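PDB 1FX5: anti-H(O) lectin 1 from Ulex europaeus, which binds L-fucose-containing glycans such as the H(O) blood-group determinant, as a calcium- and manganese-containing legume lectin. Local coordinates for residues S198-L202 with K203-P207; D127-G130 with S131-F135. All coordinates share one frame; numbering follows the deposited sequence.

Contact 1. Residues S198-L202 with K203-P207; sequences SIVDL and KEILP
Just past the end of strand 192-199 the backbone turns back on itself between Asp201 and Leu206: Glu204 N donates to Asp201 O (3.0 Å), while two bonds grip Leu202 O, from Ile205 N (3.1 Å) and Leu206 N (3.0 Å). Asp201 suits the start of this turn because its short carboxylate can fold back onto the chain. With CG anti to the backbone N (chi1 -172°), Asp201 OD2 takes a rather long bond from Lys203 N (3.3 Å), met from above the carboxylate plane, while the ammonium of Lys203 is led elsewhere. The other oxygen, Asp201 OD1, lies 2.9 Å from Glu204 OE2, the two carboxylates standing almost perpendicular. On the apolar side, branched Val200 and Ile205 cross at about a right angle, and CG2 of Val200 presses tightly on CD1 of Ile205 (3.5 Å). Leu202 and Leu206 run alongside each other, CG of Leu202 touching CD1 of Leu206 (3.6 Å). Val122 of strand 122-127 meets both Leu202 and Ile205, so these two side chains rest the turn on that strand. The polar and apolar residues thus divide the turn into two faces. Where Asp201 and Glu204 crowd together, two negative charges would be costly, and the pair may share a proton for part of the time or draw in a cation.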
loop_
_atom_site.group_PDB
_atom_site.type_symbol
_atom_site.label_atom_id
_atom_site.label_comp_id
_atom_site.label_asym_id
_atom_site.label_seq_id
_atom_site.Cartn_x
_atom_site.Cartn_y
_atom_site.Cartn_z
ATOM N N SER A 198 -23.240 -7.688 -12.675
ATOM C CA SER A 198 -24.008 -8.284 -11.598
ATOM C C SER A 198 -24.203 -7.308 -10.434
ATOM O O SER A 198 -23.458 -6.326 -10.294
ATOM C CB SER A 198 -23.451 -9.598 -11.094
ATOM O OG SER A 198 -24.532 -10.304 -10.473
ATOM N N ILE A 199 -25.232 -7.563 -9.622
ATOM C CA ILE A 199 -25.538 -6.721 -8.473
ATOM C C ILE A 199 -25.349 -7.601 -7.251
ATOM O O ILE A 199 -26.070 -8.584 -7.060
ATOM C CB ILE A 199 -26.957 -6.123 -8.590
ATOM C CG1 ILE A 199 -27.042 -5.362 -9.923
ATOM C CG2 ILE A 199 -27.245 -5.207 -7.397
ATOM C CD1 ILE A 199 -28.247 -4.503 -10.141
ATOM N N VAL A 200 -24.323 -7.272 -6.465
ATOM C CA VAL A 200 -23.996 -8.025 -5.272
ATOM C C VAL A 200 -23.533 -7.105 -4.129
ATOM O O VAL A 200 -22.739 -6.180 -4.323
ATOM C CB VAL A 200 -22.946 -9.143 -5.630
ATOM C CG1 VAL A 200 -21.843 -8.580 -6.481
ATOM C CG2 VAL A 200 -22.329 -9.760 -4.379
ATOM N N ASP A 201 -24.094 -7.346 -2.956
ATOM C CA ASP A 201 -23.796 -6.583 -1.751
ATOM C C ASP A 201 -22.513 -7.099 -1.095
ATOM O O ASP A 201 -22.539 -8.050 -0.304
ATOM C CB ASP A 201 -24.984 -6.698 -0.790
ATOM C CG ASP A 201 -24.868 -5.780 0.415
ATOM O OD1 ASP A 201 -25.830 -5.758 1.218
ATOM O OD2 ASP A 201 -23.832 -5.094 0.580
ATOM N N LEU A 202 -21.418 -6.393 -1.337
ATOM C CA LEU A 202 -20.133 -6.771 -0.782
ATOM C C LEU A 202 -20.048 -6.856 0.747
ATOM O O LEU A 202 -19.291 -7.676 1.263
ATOM C CB LEU A 202 -19.062 -5.863 -1.350
ATOM C CG LEU A 202 -18.159 -6.370 -2.478
ATOM C CD1 LEU A 202 -18.820 -7.355 -3.449
ATOM C CD2 LEU A 202 -17.584 -5.160 -3.187
ATOM N N LYS A 203 -20.854 -6.064 1.466
ATOM C CA LYS A 203 -20.845 -6.079 2.945
ATOM C C LYS A 203 -21.329 -7.406 3.484
ATOM O O LYS A 203 -21.052 -7.757 4.631
ATOM C CB LYS A 203 -21.777 -5.031 3.542
ATOM C CG LYS A 203 -21.326 -3.617 3.451
ATOM C CD LYS A 203 -22.327 -2.735 4.172
ATOM C CE LYS A 203 -22.515 -3.209 5.610
ATOM N NZ LYS A 203 -23.440 -2.331 6.390
ATOM N N GLU A 204 -22.111 -8.110 2.676
ATOM C CA GLU A 204 -22.634 -9.395 3.094
ATOM C C GLU A 204 -21.778 -10.599 2.712
ATOM O O GLU A 204 -22.043 -11.713 3.159
ATOM C CB GLU A 204 -24.017 -9.602 2.481
ATOM C CG GLU A 204 -25.098 -8.710 3.039
ATOM C CD GLU A 204 -26.454 -9.098 2.477
ATOM O OE1 GLU A 204 -26.866 -10.255 2.735
ATOM O OE2 GLU A 204 -27.085 -8.273 1.761
ATOM N N ILE A 205 -20.773 -10.386 1.875
ATOM C CA ILE A 205 -19.916 -11.465 1.428
ATOM C C ILE A 205 -18.445 -11.420 1.835
ATOM O O ILE A 205 -17.851 -12.462 2.149
ATOM C CB ILE A 205 -20.083 -11.580 -0.115
ATOM C CG1 ILE A 205 -21.435 -12.232 -0.408
ATOM C CG2 ILE A 205 -18.952 -12.362 -0.771
ATOM C CD1 ILE A 205 -22.267 -11.442 -1.319
ATOM N N LEU A 206 -17.878 -10.216 1.880
ATOM C CA LEU A 206 -16.466 -10.012 2.242
ATOM C C LEU A 206 -16.185 -9.410 3.633
ATOM O O LEU A 206 -17.050 -8.784 4.247
ATOM C CB LEU A 206 -15.813 -9.077 1.202
ATOM C CG LEU A 206 -15.839 -9.425 -0.300
ATOM C CD1 LEU A 206 -15.398 -8.219 -1.171
ATOM C CD2 LEU A 206 -14.941 -10.605 -0.534
ATOM N N PRO A 207 -14.980 -9.654 4.176
ATOM C CA PRO A 207 -14.660 -9.065 5.493
ATOM C C PRO A 207 -14.368 -7.550 5.254
ATOM O O PRO A 207 -14.302 -7.109 4.092
ATOM C CB PRO A 207 -13.407 -9.835 5.914
ATOM C CG PRO A 207 -12.778 -10.245 4.595
ATOM C CD PRO A 207 -13.949 -10.607 3.727
#

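Contact 2. Residues D127-G130 with S131-F135; sequences DTIG and SPVNF. With CA (calcium ion), chain G; MN (manganese (II) ion), chain F.
Ile129 and Asn134 meet at the calcium, with Ile129 O and Asn134 OD1 3.2 Å apart as neighbouring ligands. Followed outward, the Asn134 side chain starts at CB, which packs against Gly130 O (3.8 Å). Its CG lies beside the backbone N (chi1 -77°), and Asn134 OD1 touches Ile129 CG2 (3.6 Å) and ends on the calcium at 2.3 Å. The amide's ND2 makes a weak bond to Val133 O and also donates to a methylpentanediol, probably from the crystallisation liquor. An asparagine fits because one group supplies both a neutral oxygen for the metal and an N-H donor. Its backbone is held by Asn134 N to Gly130 O (3.0 Å). Ile129 CG1 lies against Val133 CB (4.0 Å), the side chains crossing at about a right angle. Asp127 brings the charge: both carboxylate oxygens grip calcium, and Asp127 OD1 also reaches manganese at 2.2 Å, bridging the ions. Asp127 OD2 accepts from Ile129 N (3.2 Å), an Asx turn that fixes the carboxylate. Asp137 completes the protein ligands of calcium and joins Glu125 and His142 at manganese. This paired calcium-manganese site is the hallmark of legume lectins, where the calcium-bound asparagine commonly also donates to the sugar; the diol may occupy part of such a place here.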
loop_
_atom_site.group_PDB
_atom_site.type_symbol
_atom_site.label_atom_id
_atom_site.label_comp_id
_atom_site.label_asym_id
_atom_site.label_seq_id
_atom_site.Cartn_x
_atom_site.Cartn_y
_atom_site.Cartn_z
ATOM N N ASP A 127 -12.263 -17.198 -18.113
ATOM C CA ASP A 127 -12.227 -18.642 -18.237
ATOM C C ASP A 127 -12.057 -19.135 -19.670
ATOM O O ASP A 127 -12.993 -19.064 -20.479
ATOM C CB ASP A 127 -13.516 -19.165 -17.595
ATOM C CG ASP A 127 -13.468 -20.646 -17.286
ATOM O OD1 ASP A 127 -14.248 -21.116 -16.435
ATOM O OD2 ASP A 127 -12.659 -21.352 -17.891
ATOM N N THR A 128 -10.897 -19.731 -19.943
ATOM C CA THR A 128 -10.595 -20.240 -21.284
ATOM C C THR A 128 -11.112 -21.628 -21.688
ATOM O O THR A 128 -10.906 -22.031 -22.834
ATOM C CB THR A 128 -9.087 -20.115 -21.618
ATOM O OG1 THR A 128 -8.339 -20.950 -20.733
ATOM C CG2 THR A 128 -8.604 -18.676 -21.478
ATOM N N ILE A 129 -11.742 -22.368 -20.771
ATOM C CA ILE A 129 -12.283 -23.699 -21.099
ATOM C C ILE A 129 -13.563 -24.031 -20.303
ATOM O O ILE A 129 -13.582 -23.884 -19.063
ATOM C CB ILE A 129 -11.217 -24.835 -20.917
ATOM C CG1 ILE A 129 -11.624 -26.085 -21.710
ATOM C CG2 ILE A 129 -10.988 -25.181 -19.439
ATOM C CD1 ILE A 129 -11.249 -26.049 -23.209
ATOM N N GLY A 130 -14.623 -24.454 -21.012
ATOM C CA GLY A 130 -15.902 -24.810 -20.381
ATOM C C GLY A 130 -16.294 -26.290 -20.443
ATOM O O GLY A 130 -15.422 -27.161 -20.480
ATOM N N SER A 131 -17.588 -26.609 -20.413
ATOM C CA SER A 131 -17.990 -28.015 -20.474
ATOM C C SER A 131 -17.757 -28.535 -21.892
ATOM O O SER A 131 -17.844 -27.762 -22.856
ATOM C CB SER A 131 -19.459 -28.200 -20.082
ATOM O OG SER A 131 -20.284 -27.347 -20.837
ATOM N N PRO A 132 -17.568 -29.859 -22.054
ATOM C CA PRO A 132 -17.564 -30.942 -21.062
ATOM C C PRO A 132 -16.322 -31.023 -20.161
ATOM O O PRO A 132 -16.357 -31.685 -19.117
ATOM C CB PRO A 132 -17.618 -32.218 -21.931
ATOM C CG PRO A 132 -17.990 -31.748 -23.288
ATOM C CD PRO A 132 -17.331 -30.412 -23.398
ATOM N N VAL A 133 -15.213 -30.421 -20.581
ATOM C CA VAL A 133 -13.989 -30.464 -19.768
ATOM C C VAL A 133 -14.230 -30.015 -18.331
ATOM O O VAL A 133 -13.686 -30.601 -17.405
ATOM C CB VAL A 133 -12.859 -29.652 -20.416
ATOM C CG1 VAL A 133 -11.603 -29.732 -19.570
ATOM C CG2 VAL A 133 -12.588 -30.188 -21.823
ATOM N N ASN A 134 -14.997 -28.942 -18.155
ATOM C CA ASN A 134 -15.326 -28.420 -16.832
ATOM C C ASN A 134 -16.842 -28.525 -16.846
ATOM O O ASN A 134 -17.516 -27.672 -17.428
ATOM C CB ASN A 134 -14.899 -26.962 -16.682
ATOM C CG ASN A 134 -13.396 -26.805 -16.462
ATOM O OD1 ASN A 134 -12.861 -25.692 -16.461
ATOM N ND2 ASN A 134 -12.710 -27.922 -16.282
ATOM N N PHE A 135 -17.385 -29.569 -16.223
ATOM C CA PHE A 135 -18.839 -29.755 -16.208
ATOM C C PHE A 135 -19.714 -28.665 -15.595
ATOM O O PHE A 135 -20.898 -28.588 -15.897
ATOM C CB PHE A 135 -19.223 -31.133 -15.646
ATOM C CG PHE A 135 -19.036 -31.266 -14.160
ATOM C CD1 PHE A 135 -17.945 -31.935 -13.648
ATOM C CD2 PHE A 135 -19.987 -30.769 -13.277
ATOM C CE1 PHE A 135 -17.811 -32.113 -12.279
ATOM C CE2 PHE A 135 -19.861 -30.938 -11.908
ATOM C CZ PHE A 135 -18.776 -31.612 -11.406
HETATM CA CA CA G . -13.293 -23.480 -16.753
HETATM MN MN MN F . -16.176 -20.732 -15.526
HETATM O O HOH W 1 -15.554 -21.222 -13.557
HETATM O O HOH W 2 -18.198 -20.206 -14.855
HETATM O O HOH W 3 -11.013 -23.200 -16.699
HETATM O O HOH W 4 -13.387 -23.197 -14.425
#

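From the N terminus, contact 2 comes first, closing a tight turn in the loop that leaves strand 122-127 and returns in strand 142-147. Contact 1 follows much later, where the chain leaves strand 192-199 and turns toward strand 209-219. The two are in series, neither enclosing nor crossing the other; the centres of contacts 1 and 2 lie about 26 Å apart, and the nearest atoms of contacts 1 and 2 about 15 Å. Strand 122-127 nevertheless relates them, since one end leads into the metal-binding turn of 127-135 while Val122, at the other, touches Leu202 and Ile205 of contact 1. Contact 1 also rests on strand 142-147, so both turns are attached to the same neighbouring pair of strands.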